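Local coordinates for protein 5-oxoprolinase subunit C (Escherichia coli, PDB 5DUD) that cleaves 5-oxoproline to L-glutamate, a reaction coupled to the hydrolysis of ATP to ADP and inorganic phosphate, at residues A[13-18]-A[125-130]. Sequence-based numbering, arbitrary orientation.
Sequences VQDGGR and MGSCST
Arg-18 reaches across to the loop segment 125-130 and closes end-on around a single acceptor, the carbonyl of Ser-129, a worked example of one arginine organising a coil by its backbone oxygens. Its NH1 lies 2.9 Å and its NH2 2.8 Å from Ser-129 O, which sits at the guanidinium edge, in its plane. NH2 also makes a weak bond to Ser-127 O, while NE donates to the carbonyl of Val-124, the residue before the segment. A bend at chi3 (-71°) turns the head back over the loop, where Ser-127 OG lies over one guanidinium face. Ser-127 OG, anti to its own backbone N (chi1 174°), accepts from Ser-129 N at 3.2 Å, forming an ST turn. Ser-129 OG in turn accepts from Asp-15 N at 3.2 Å. At the end of strand 12-14, an edge strand of its sheet within the chain, Val-13 O takes two donors, Thr-130 N at 3.1 Å and Thr-130 OG1 at 2.8 Å. This buried polar part contrasts with the other end, where Gly-126 is exposed and partly exposed Met-125 touches the arginine's aliphatic part, Met-125 O 3.7 Å from Arg-18 CG; Met-125 also packs on an apolar side chain of the other protein chain. The chemistry implies that an irregular segment of the carboxyltransferase A/B family region is tied to a strand end and following turn by hydroxyls, the Thr-130 amide and one probably charged guanidinium.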
loop_
_atom_site.group_PDB
_atom_site.type_symbol
_atom_site.label_atom_id
_atom_site.label_comp_id
_atom_site.label_asym_id
_atom_site.label_seq_id
_atom_site.Cartn_x
_atom_site.Cartn_y
_atom_site.Cartn_z
ATOM N N VAL A 13 -6.225 13.561 5.072
ATOM C CA VAL A 13 -7.553 12.994 5.351
ATOM C C VAL A 13 -7.449 11.478 5.163
ATOM O O VAL A 13 -7.183 11.033 4.044
ATOM C CB VAL A 13 -8.653 13.597 4.439
ATOM C CG1 VAL A 13 -10.042 13.128 4.872
ATOM C CG2 VAL A 13 -8.582 15.124 4.407
ATOM N N GLN A 14 -7.631 10.691 6.235
ATOM C CA GLN A 14 -7.512 9.240 6.166
ATOM C C GLN A 14 -8.819 8.560 6.552
ATOM O O GLN A 14 -9.577 9.067 7.373
ATOM C CB GLN A 14 -6.361 8.754 7.062
ATOM C CG GLN A 14 -4.975 9.211 6.591
ATOM C CD GLN A 14 -4.568 8.659 5.238
ATOM O OE1 GLN A 14 -5.065 7.631 4.772
ATOM N NE2 GLN A 14 -3.631 9.324 4.578
ATOM N N ASP A 15 -9.069 7.410 5.907
ATOM C CA ASP A 15 -10.270 6.575 6.016
ATOM C C ASP A 15 -9.899 5.124 6.431
ATOM O O ASP A 15 -8.760 4.868 6.823
ATOM C CB ASP A 15 -10.939 6.569 4.618
ATOM C CG ASP A 15 -12.447 6.544 4.627
ATOM O OD1 ASP A 15 -13.051 7.572 4.978
ATOM O OD2 ASP A 15 -13.026 5.504 4.251
ATOM N N GLY A 16 -10.861 4.199 6.341
ATOM C CA GLY A 16 -10.635 2.768 6.533
ATOM C C GLY A 16 -9.669 2.168 5.524
ATOM O O GLY A 16 -8.840 1.332 5.889
ATOM N N GLY A 17 -9.782 2.586 4.262
ATOM C CA GLY A 17 -8.901 2.128 3.195
ATOM C C GLY A 17 -9.586 1.927 1.860
ATOM O O GLY A 17 -10.773 1.595 1.793
ATOM N N ARG A 18 -8.819 2.118 0.784
ATOM C CA ARG A 18 -9.265 1.950 -0.596
ATOM C C ARG A 18 -9.057 0.474 -0.999
ATOM O O ARG A 18 -8.091 0.145 -1.676
ATOM C CB ARG A 18 -8.484 2.933 -1.489
ATOM C CG ARG A 18 -9.006 3.041 -2.909
ATOM C CD ARG A 18 -8.433 4.211 -3.690
ATOM N NE ARG A 18 -8.948 5.501 -3.215
ATOM C CZ ARG A 18 -8.346 6.330 -2.359
ATOM N NH1 ARG A 18 -7.156 6.023 -1.842
ATOM N NH2 ARG A 18 -8.928 7.469 -2.007
ATOM N N MET A 125 -13.158 6.101 -5.422
ATOM C CA MET A 125 -13.132 4.638 -5.483
ATOM C C MET A 125 -13.419 4.027 -4.088
ATOM O O MET A 125 -12.604 3.301 -3.523
ATOM C CB MET A 125 -11.814 4.135 -6.112
ATOM C CG MET A 125 -11.846 4.154 -7.629
ATOM S SD MET A 125 -10.246 3.864 -8.419
ATOM C CE MET A 125 -9.339 5.265 -7.842
ATOM N N GLY A 126 -14.612 4.344 -3.578
ATOM C CA GLY A 126 -15.125 3.884 -2.289
ATOM C C GLY A 126 -14.255 4.182 -1.083
ATOM O O GLY A 126 -14.257 3.405 -0.126
ATOM N N SER A 127 -13.519 5.309 -1.103
ATOM C CA SER A 127 -12.616 5.695 -0.011
ATOM C C SER A 127 -12.162 7.151 -0.158
ATOM O O SER A 127 -12.050 7.653 -1.276
ATOM C CB SER A 127 -11.395 4.772 0.015
ATOM O OG SER A 127 -10.428 5.192 0.962
ATOM N N CYS A 128 -11.895 7.812 0.981
ATOM C CA CYS A 128 -11.435 9.198 1.052
ATOM C C CYS A 128 -9.966 9.268 1.525
ATOM O O CYS A 128 -9.474 10.357 1.825
ATOM C CB CYS A 128 -12.350 9.992 1.978
ATOM S SG CYS A 128 -14.112 9.854 1.574
ATOM N N SER A 129 -9.254 8.121 1.554
ATOM C CA SER A 129 -7.853 8.080 1.973
ATOM C C SER A 129 -6.961 8.778 0.965
ATOM O O SER A 129 -7.042 8.490 -0.230
ATOM C CB SER A 129 -7.384 6.642 2.149
ATOM O OG SER A 129 -8.036 6.038 3.250
ATOM N N THR A 130 -6.074 9.655 1.450
ATOM C CA THR A 130 -5.175 10.424 0.594
ATOM C C THR A 130 -3.993 9.568 0.154
ATOM O O THR A 130 -3.265 9.046 1.002
ATOM C CB THR A 130 -4.670 11.683 1.320
ATOM O OG1 THR A 130 -5.748 12.278 2.040
ATOM C CG2 THR A 130 -4.081 12.713 0.368
#